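PDB 1F00: intimin, which mediates adhesion of enteropathogenic E. coli to host cells, probably by binding its receptor through a C-terminal C-type lectin-like domain. Local coordinates for residues S236-S241 / L260-P265; I240-Q245 / G253-Y258. All blocks are in the same frame, centred on the assembly; numbering follows the deposited sequence.

Contact 1 of 2, residues S236-S241 / L260-P265; sequences SQTIIS and LVKQNP
Ile239 and Val261 set their side chains at about a right angle in the C-type lectin-like domain, where the loop leading into strand 240-242 meets the turn between strands 254-259 and 263-270. CG2 of Val261 does the touching, 3.6 Å from Ile239 CG1 and nearly as close to CD1 of the same isoleucine. The other branch, Val261 CG1, stands anti to its backbone N (chi1 168°) and packs against a peptide group, 3.5 Å from Gln237 O. Leu260 meets Ile239 obliquely and offers its root: Leu260 CB lies 4.0 Å from Ile239 CG2. Further out, the leucine packs on Pro188 and on Val220 of helix 214-224, which carries this apolar cluster into the domain interior. Toward solvent, the Lys262 chain bends at chi3 (-70°), a turn that brings its CE to 3.9 Å from Thr238 OG1, the two side chains crossing at a slant. That hydroxyl has its polar partner in Asp259 OD1, while Asp259 OD2 takes the backbone N-H groups of Ile239, Val261 and Lys262, so one carboxylate ties both segments together. A single direct hydrogen bond joins the two backbones, from Leu260 N to Ile239 O (3.2 Å, 160° at the hydrogen). Ile239 O is gripped twice: Leu260 N lies above one face of the carbonyl plane, and Ser241 OG, 2.8 Å from Ile239 O, lies above the opposite face.

Contact 2 of 2, residues I240-Q245 / G253-Y258; sequences ISWVQQ and GVASTY
Ser241 with Tyr258 and Trp242 with Thr257 form, in turn, a hydrogen-bonded and a non-hydrogen-bonded antiparallel pair, the strand axes 240-242 and 254-258 running at 141° in an antiparallel sheet of the C-type lectin-like domain. The short helix 247-252 connects them and ends in a Schellman motif at Gly253. Two bonds close the first pair, Ser241 N to Tyr258 O at 2.8 Å and Tyr258 N to Ser241 O at 3.1 Å, and Val243 N donates to Ser256 O. Trp242 and Thr257 share a face of the sheet. Ala255 CB approaches the benzo part of the indole obliquely, 3.7 Å from Trp242 CE3, and a bond from NE1 to Val194 O helps to fix the ring. Thr257 OG1 sits between its backbone N and carbonyl carbon (chi1 66°), a rotation that lays it beside the Ile240 chain, 3.5 Å from Ile240 CG1. Val243 CG2 comes against the root of Ser256, 3.7 Å from Ser256 CB. Farther along the segment, a water accepts from Ser256 N at 2.7 Å and also lies near Gln244 O. Beyond it, Gln245 bonds through its backbone N to Tyr196 OH and, extended past CG, reaches the second strand with its side-chain amide: Gln245 NE2 gives a 2.9 Å bond to Val254 O, which lies near the Gln245 amide plane, although NE2 itself stands above the carbonyl plane of Val254.

The two contacts illustrate how a short strand and the loop leading into it are held by different means. Both use strand 240-242 and share Ile240 and Ser241, and their centres lie 12 Å apart. Contact 2 is buried and relies on regular antiparallel pairing, supplemented beyond the bridged pairs by side-chain and water-borne polar links. Contact 1 is only partly buried; beside the turn that leads on to strand 263-270, apolar packing accompanies a single direct backbone bond. Strand 254-259, in the middle of the sheet, joins the two regions. They also touch directly: Gln263 CG packs 3.6 Å from Tyr258 OH, and Pro265 lies against the same tyrosine.

Contact 1 of 2, residues S236-S241 / L260-P265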
ATOM      1  N   SER A 236      -4.693  23.835 -14.209  1.00 17.93           N
ATOM      2  CA  SER A 236      -4.581  23.912 -15.666  1.00 19.94           C
ATOM      3  C   SER A 236      -5.780  23.353 -16.410  1.00 20.66           C
ATOM      4  O   SER A 236      -6.232  22.243 -16.130  1.00 21.87           O
ATOM      5  CB  SER A 236      -3.327  23.170 -16.155  1.00 18.40           C
ATOM      6  OG  SER A 236      -2.146  23.833 -15.763  1.00 20.20           O
ATOM      7  N   GLN A 237      -6.288  24.127 -17.361  1.00 19.65           N
ATOM      8  CA  GLN A 237      -7.407  23.681 -18.178  1.00 22.60           C
ATOM      9  C   GLN A 237      -6.812  23.143 -19.471  1.00 20.17           C
ATOM     10  O   GLN A 237      -7.492  22.492 -20.258  1.00 20.45           O
ATOM     11  CB  GLN A 237      -8.372  24.832 -18.485  1.00 25.48           C
ATOM     12  CG  GLN A 237      -9.139  25.336 -17.274  1.00 33.30           C
ATOM     13  CD  GLN A 237      -8.283  26.174 -16.335  1.00 36.79           C
ATOM     14  OE1 GLN A 237      -8.705  26.507 -15.225  1.00 41.97           O
ATOM     15  NE2 GLN A 237      -7.081  26.529 -16.782  1.00 39.69           N
ATOM     16  N   THR A 238      -5.531  23.426 -19.683  1.00 18.40           N
ATOM     17  CA  THR A 238      -4.843  22.952 -20.875  1.00 18.73           C
ATOM     18  C   THR A 238      -3.361  22.740 -20.636  1.00 17.44           C
ATOM     19  O   THR A 238      -2.686  23.596 -20.070  1.00 19.51           O
ATOM     20  CB  THR A 238      -4.981  23.939 -22.062  1.00 17.83           C
ATOM     21  OG1 THR A 238      -4.172  23.481 -23.154  1.00 20.52           O
ATOM     22  CG2 THR A 238      -4.523  25.337 -21.661  1.00 19.33           C
ATOM     23  N   ILE A 239      -2.863  21.583 -21.052  1.00 17.12           N
ATOM     24  CA  ILE A 239      -1.446  21.293 -20.935  1.00 16.25           C
ATOM     25  C   ILE A 239      -0.960  20.915 -22.327  1.00 15.17           C
ATOM     26  O   ILE A 239      -0.394  19.841 -22.549  1.00 13.85           O
ATOM     27  CB  ILE A 239      -1.155  20.161 -19.928  1.00 16.38           C
ATOM     28  CG1 ILE A 239      -1.647  20.580 -18.536  1.00 16.33           C
ATOM     29  CG2 ILE A 239       0.353  19.898 -19.857  1.00 15.49           C
ATOM     30  CD1 ILE A 239      -1.320  19.585 -17.422  1.00 19.18           C
ATOM     31  N   ILE A 240      -1.229  21.812 -23.271  1.00 12.40           N
ATOM     32  CA  ILE A 240      -0.809  21.634 -24.656  1.00 13.99           C
ATOM     33  C   ILE A 240       0.722  21.642 -24.628  1.00 14.09           C
ATOM     34  O   ILE A 240       1.337  22.588 -24.133  1.00 13.72           O
ATOM     35  CB  ILE A 240      -1.369  22.784 -25.542  1.00 14.83           C
ATOM     36  CG1 ILE A 240      -0.844  22.652 -26.974  1.00 16.48           C
ATOM     37  CG2 ILE A 240      -1.012  24.141 -24.941  1.00 13.18           C
ATOM     38  CD1 ILE A 240      -1.447  23.672 -27.933  1.00 16.07           C
ATOM     39  N   SER A 241       1.332  20.582 -25.154  1.00 15.66           N
ATOM     40  CA  SER A 241       2.784  20.440 -25.129  1.00 13.66           C
ATOM     41  C   SER A 241       3.425  20.153 -26.483  1.00 14.37           C
ATOM     42  O   SER A 241       2.882  19.407 -27.293  1.00 14.58           O
ATOM     43  CB  SER A 241       3.162  19.309 -24.165  1.00 14.74           C
ATOM     44  OG  SER A 241       2.376  19.359 -22.987  1.00 17.71           O
ATOM     45  N   LEU A 260      -2.076  17.106 -22.575  1.00 13.08           N
ATOM     46  CA  LEU A 260      -2.224  16.126 -21.509  1.00 14.71           C
ATOM     47  C   LEU A 260      -3.527  16.266 -20.727  1.00 15.72           C
ATOM     48  O   LEU A 260      -3.813  15.455 -19.841  1.00 14.33           O
ATOM     49  CB  LEU A 260      -1.020  16.176 -20.560  1.00 15.60           C
ATOM     50  CG  LEU A 260       0.276  15.600 -21.155  1.00 15.44           C
ATOM     51  CD1 LEU A 260       1.423  15.784 -20.176  1.00 17.20           C
ATOM     52  CD2 LEU A 260       0.083  14.121 -21.478  1.00 16.23           C
ATOM     53  N   VAL A 261      -4.308  17.298 -21.043  1.00 15.67           N
ATOM     54  CA  VAL A 261      -5.606  17.478 -20.396  1.00 15.26           C
ATOM     55  C   VAL A 261      -6.714  17.186 -21.406  1.00 16.93           C
ATOM     56  O   VAL A 261      -7.591  16.358 -21.159  1.00 16.57           O
ATOM     57  CB  VAL A 261      -5.817  18.913 -19.852  1.00 17.72           C
ATOM     58  CG1 VAL A 261      -7.287  19.104 -19.461  1.00 19.09           C
ATOM     59  CG2 VAL A 261      -4.941  19.146 -18.621  1.00 17.25           C
ATOM     60  N   LYS A 262      -6.647  17.845 -22.558  1.00 16.97           N
ATOM     61  CA  LYS A 262      -7.662  17.704 -23.598  1.00 18.44           C
ATOM     62  C   LYS A 262      -7.347  16.728 -24.735  1.00 19.63           C
ATOM     63  O   LYS A 262      -8.159  16.580 -25.650  1.00 19.04           O
ATOM     64  CB  LYS A 262      -7.945  19.084 -24.207  1.00 21.39           C
ATOM     65  CG  LYS A 262      -8.085  20.191 -23.168  1.00 19.93           C
ATOM     66  CD  LYS A 262      -8.591  21.497 -23.757  1.00 27.13           C
ATOM     67  CE  LYS A 262      -7.558  22.177 -24.641  1.00 29.68           C
ATOM     68  NZ  LYS A 262      -8.000  23.566 -24.976  1.00 33.50           N
ATOM     69  N   GLN A 263      -6.202  16.046 -24.669  1.00 17.09           N
ATOM     70  CA  GLN A 263      -5.780  15.137 -25.740  1.00 18.37           C
ATOM     71  C   GLN A 263      -5.554  16.116 -26.904  1.00 19.33           C
ATOM     72  O   GLN A 263      -4.490  16.732 -27.001  1.00 19.38           O
ATOM     73  CB  GLN A 263      -6.883  14.111 -26.048  1.00 18.66           C
ATOM     74  CG  GLN A 263      -7.244  13.221 -24.850  1.00 18.93           C
ATOM     75  CD  GLN A 263      -8.366  12.230 -25.144  1.00 18.88           C
ATOM     76  OE1 GLN A 263      -8.191  11.289 -25.911  1.00 19.90           O
ATOM     77  NE2 GLN A 263      -9.523  12.447 -24.533  1.00 19.89           N
ATOM     78  N   ASN A 264      -6.542  16.253 -27.782  1.00 17.26           N
ATOM     79  CA  ASN A 264      -6.483  17.242 -28.862  1.00 17.95           C
ATOM     80  C   ASN A 264      -5.157  17.361 -29.634  1.00 16.12           C
ATOM     81  O   ASN A 264      -4.505  18.405 -29.591  1.00 16.00           O
ATOM     82  CB  ASN A 264      -6.831  18.608 -28.247  1.00 15.28           C
ATOM     83  CG  ASN A 264      -7.202  19.663 -29.278  1.00 19.05           C
ATOM     84  OD1 ASN A 264      -6.918  20.847 -29.084  1.00 18.60           O
ATOM     85  ND2 ASN A 264      -7.858  19.251 -30.356  1.00 15.13           N
ATOM     86  N   PRO A 265      -4.736  16.304 -30.342  1.00 16.60           N
ATOM     87  CA  PRO A 265      -3.471  16.465 -31.069  1.00 15.76           C
ATOM     88  C   PRO A 265      -3.592  17.514 -32.177  1.00 18.27           C
ATOM     89  O   PRO A 265      -4.518  17.453 -32.996  1.00 16.66           O
ATOM     90  CB  PRO A 265      -3.204  15.064 -31.614  1.00 15.47           C
ATOM     91  CG  PRO A 265      -4.588  14.485 -31.774  1.00 15.39           C
ATOM     92  CD  PRO A 265      -5.276  14.943 -30.507  1.00 13.56           C
TER

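Contact 2 of 2, residues I240-Q245 / G253-Y258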
ATOM      1  N   ILE A 240      -1.229  21.812 -23.271  1.00 12.40           N
ATOM      2  CA  ILE A 240      -0.809  21.634 -24.656  1.00 13.99           C
ATOM      3  C   ILE A 240       0.722  21.642 -24.628  1.00 14.09           C
ATOM      4  O   ILE A 240       1.337  22.588 -24.133  1.00 13.72           O
ATOM      5  CB  ILE A 240      -1.369  22.784 -25.542  1.00 14.83           C
ATOM      6  CG1 ILE A 240      -0.844  22.652 -26.974  1.00 16.48           C
ATOM      7  CG2 ILE A 240      -1.012  24.141 -24.941  1.00 13.18           C
ATOM      8  CD1 ILE A 240      -1.447  23.672 -27.933  1.00 16.07           C
ATOM      9  N   SER A 241       1.332  20.582 -25.154  1.00 15.66           N
ATOM     10  CA  SER A 241       2.784  20.440 -25.129  1.00 13.66           C
ATOM     11  C   SER A 241       3.425  20.153 -26.483  1.00 14.37           C
ATOM     12  O   SER A 241       2.882  19.407 -27.293  1.00 14.58           O
ATOM     13  CB  SER A 241       3.162  19.309 -24.165  1.00 14.74           C
ATOM     14  OG  SER A 241       2.376  19.359 -22.987  1.00 17.71           O
ATOM     15  N   TRP A 242       4.600  20.732 -26.703  1.00 13.49           N
ATOM     16  CA  TRP A 242       5.345  20.544 -27.945  1.00 13.84           C
ATOM     17  C   TRP A 242       5.811  19.095 -28.090  1.00 13.32           C
ATOM     18  O   TRP A 242       6.080  18.427 -27.089  1.00 11.88           O
ATOM     19  CB  TRP A 242       6.613  21.403 -27.952  1.00 14.46           C
ATOM     20  CG  TRP A 242       6.432  22.887 -27.891  1.00 16.36           C
ATOM     21  CD1 TRP A 242       6.715  23.705 -26.836  1.00 16.14           C
ATOM     22  CD2 TRP A 242       6.017  23.741 -28.963  1.00 16.55           C
ATOM     23  NE1 TRP A 242       6.509  25.018 -27.186  1.00 15.39           N
ATOM     24  CE2 TRP A 242       6.083  25.069 -28.487  1.00 14.75           C
ATOM     25  CE3 TRP A 242       5.600  23.511 -30.281  1.00 17.27           C
ATOM     26  CZ2 TRP A 242       5.748  26.170 -29.284  1.00 16.81           C
ATOM     27  CZ3 TRP A 242       5.264  24.610 -31.078  1.00 19.33           C
ATOM     28  CH2 TRP A 242       5.344  25.922 -30.572  1.00 18.21           C
ATOM     29  N   VAL A 243       5.896  18.612 -29.328  1.00 14.12           N
ATOM     30  CA  VAL A 243       6.431  17.274 -29.587  1.00 15.95           C
ATOM     31  C   VAL A 243       7.541  17.502 -30.608  1.00 14.78           C
ATOM     32  O   VAL A 243       7.473  18.450 -31.392  1.00 15.02           O
ATOM     33  CB  VAL A 243       5.384  16.262 -30.169  1.00 15.04           C
ATOM     34  CG1 VAL A 243       4.159  16.197 -29.269  1.00 16.66           C
ATOM     35  CG2 VAL A 243       5.012  16.626 -31.595  1.00 16.39           C
ATOM     36  N   GLN A 244       8.565  16.649 -30.590  1.00 16.69           N
ATOM     37  CA  GLN A 244       9.701  16.768 -31.510  1.00 14.76           C
ATOM     38  C   GLN A 244       9.261  17.040 -32.953  1.00 14.84           C
ATOM     39  O   GLN A 244       8.331  16.411 -33.459  1.00 14.87           O
ATOM     40  CB  GLN A 244      10.545  15.485 -31.475  1.00 13.71           C
ATOM     41  CG  GLN A 244      11.881  15.598 -32.211  1.00 16.25           C
ATOM     42  CD  GLN A 244      12.905  16.401 -31.435  1.00 17.99           C
ATOM     43  OE1 GLN A 244      13.757  17.077 -32.020  1.00 20.46           O
ATOM     44  NE2 GLN A 244      12.839  16.322 -30.108  1.00 17.05           N
ATOM     45  N   GLN A 245       9.937  17.972 -33.614  1.00 15.53           N
ATOM     46  CA  GLN A 245       9.606  18.303 -35.002  1.00 16.37           C
ATOM     47  C   GLN A 245       9.982  17.156 -35.932  1.00 16.58           C
ATOM     48  O   GLN A 245      10.988  16.479 -35.712  1.00 14.29           O
ATOM     49  CB  GLN A 245      10.388  19.535 -35.482  1.00 15.75           C
ATOM     50  CG  GLN A 245       9.916  20.895 -34.978  1.00 16.87           C
ATOM     51  CD  GLN A 245      10.819  22.014 -35.479  1.00 18.90           C
ATOM     52  OE1 GLN A 245      12.040  21.927 -35.366  1.00 18.24           O
ATOM     53  NE2 GLN A 245      10.225  23.067 -36.036  1.00 15.00           N
ATOM     54  N   GLY A 253       9.148  25.513 -40.104  1.00 18.50           N
ATOM     55  CA  GLY A 253       9.071  26.315 -38.895  1.00 17.68           C
ATOM     56  C   GLY A 253       7.835  26.101 -38.032  1.00 17.66           C
ATOM     57  O   GLY A 253       7.341  27.042 -37.413  1.00 17.92           O
ATOM     58  N   VAL A 254       7.337  24.868 -37.984  1.00 17.52           N
ATOM     59  CA  VAL A 254       6.162  24.548 -37.175  1.00 16.58           C
ATOM     60  C   VAL A 254       6.394  23.247 -36.413  1.00 16.86           C
ATOM     61  O   VAL A 254       7.407  22.573 -36.606  1.00 16.72           O
ATOM     62  CB  VAL A 254       4.889  24.392 -38.050  1.00 17.18           C
ATOM     63  CG1 VAL A 254       4.675  25.651 -38.875  1.00 14.66           C
ATOM     64  CG2 VAL A 254       5.007  23.161 -38.954  1.00 15.44           C
ATOM     65  N   ALA A 255       5.462  22.913 -35.528  1.00 16.30           N
ATOM     66  CA  ALA A 255       5.553  21.683 -34.758  1.00 16.49           C
ATOM     67  C   ALA A 255       4.158  21.245 -34.365  1.00 16.57           C
ATOM     68  O   ALA A 255       3.196  22.017 -34.476  1.00 17.07           O
ATOM     69  CB  ALA A 255       6.404  21.898 -33.502  1.00 13.87           C
ATOM     70  N   SER A 256       4.050  19.999 -33.919  1.00 14.43           N
ATOM     71  CA  SER A 256       2.781  19.465 -33.476  1.00 14.69           C
ATOM     72  C   SER A 256       2.761  19.509 -31.959  1.00 15.31           C
ATOM     73  O   SER A 256       3.792  19.755 -31.318  1.00 13.06           O
ATOM     74  CB  SER A 256       2.601  18.027 -33.964  1.00 12.99           C
ATOM     75  OG  SER A 256       2.422  18.005 -35.368  1.00 16.33           O
ATOM     76  N   THR A 257       1.580  19.291 -31.391  1.00 14.80           N
ATOM     77  CA  THR A 257       1.414  19.293 -29.946  1.00 14.62           C
ATOM     78  C   THR A 257       0.382  18.251 -29.537  1.00 15.23           C
ATOM     79  O   THR A 257      -0.396  17.750 -30.363  1.00 16.73           O
ATOM     80  CB  THR A 257       0.891  20.651 -29.427  1.00 15.37           C
ATOM     81  OG1 THR A 257      -0.437  20.858 -29.926  1.00 15.42           O
ATOM     82  CG2 THR A 257       1.795  21.808 -29.873  1.00 11.35           C
ATOM     83  N   TYR A 258       0.400  17.913 -28.254  1.00 13.37           N
ATOM     84  CA  TYR A 258      -0.567  16.992 -27.689  1.00 14.64           C
ATOM     85  C   TYR A 258      -0.889  17.629 -26.346  1.00 15.97           C
ATOM     86  O   TYR A 258      -0.010  18.200 -25.694  1.00 15.99           O
ATOM     87  CB  TYR A 258       0.011  15.591 -27.488  1.00 17.46           C
ATOM     88  CG  TYR A 258      -1.030  14.607 -27.001  1.00 19.37           C
ATOM     89  CD1 TYR A 258      -1.902  13.974 -27.895  1.00 17.82           C
ATOM     90  CD2 TYR A 258      -1.165  14.328 -25.641  1.00 20.35           C
ATOM     91  CE1 TYR A 258      -2.883  13.084 -27.442  1.00 18.38           C
ATOM     92  CE2 TYR A 258      -2.141  13.445 -25.177  1.00 20.83           C
ATOM     93  CZ  TYR A 258      -2.994  12.825 -26.079  1.00 22.20           C
ATOM     94  OH  TYR A 258      -3.948  11.949 -25.608  1.00 21.56           O
TER
HETATM   95  O   HOH W   1       6.127  18.276 -34.120  1.00 16.65           O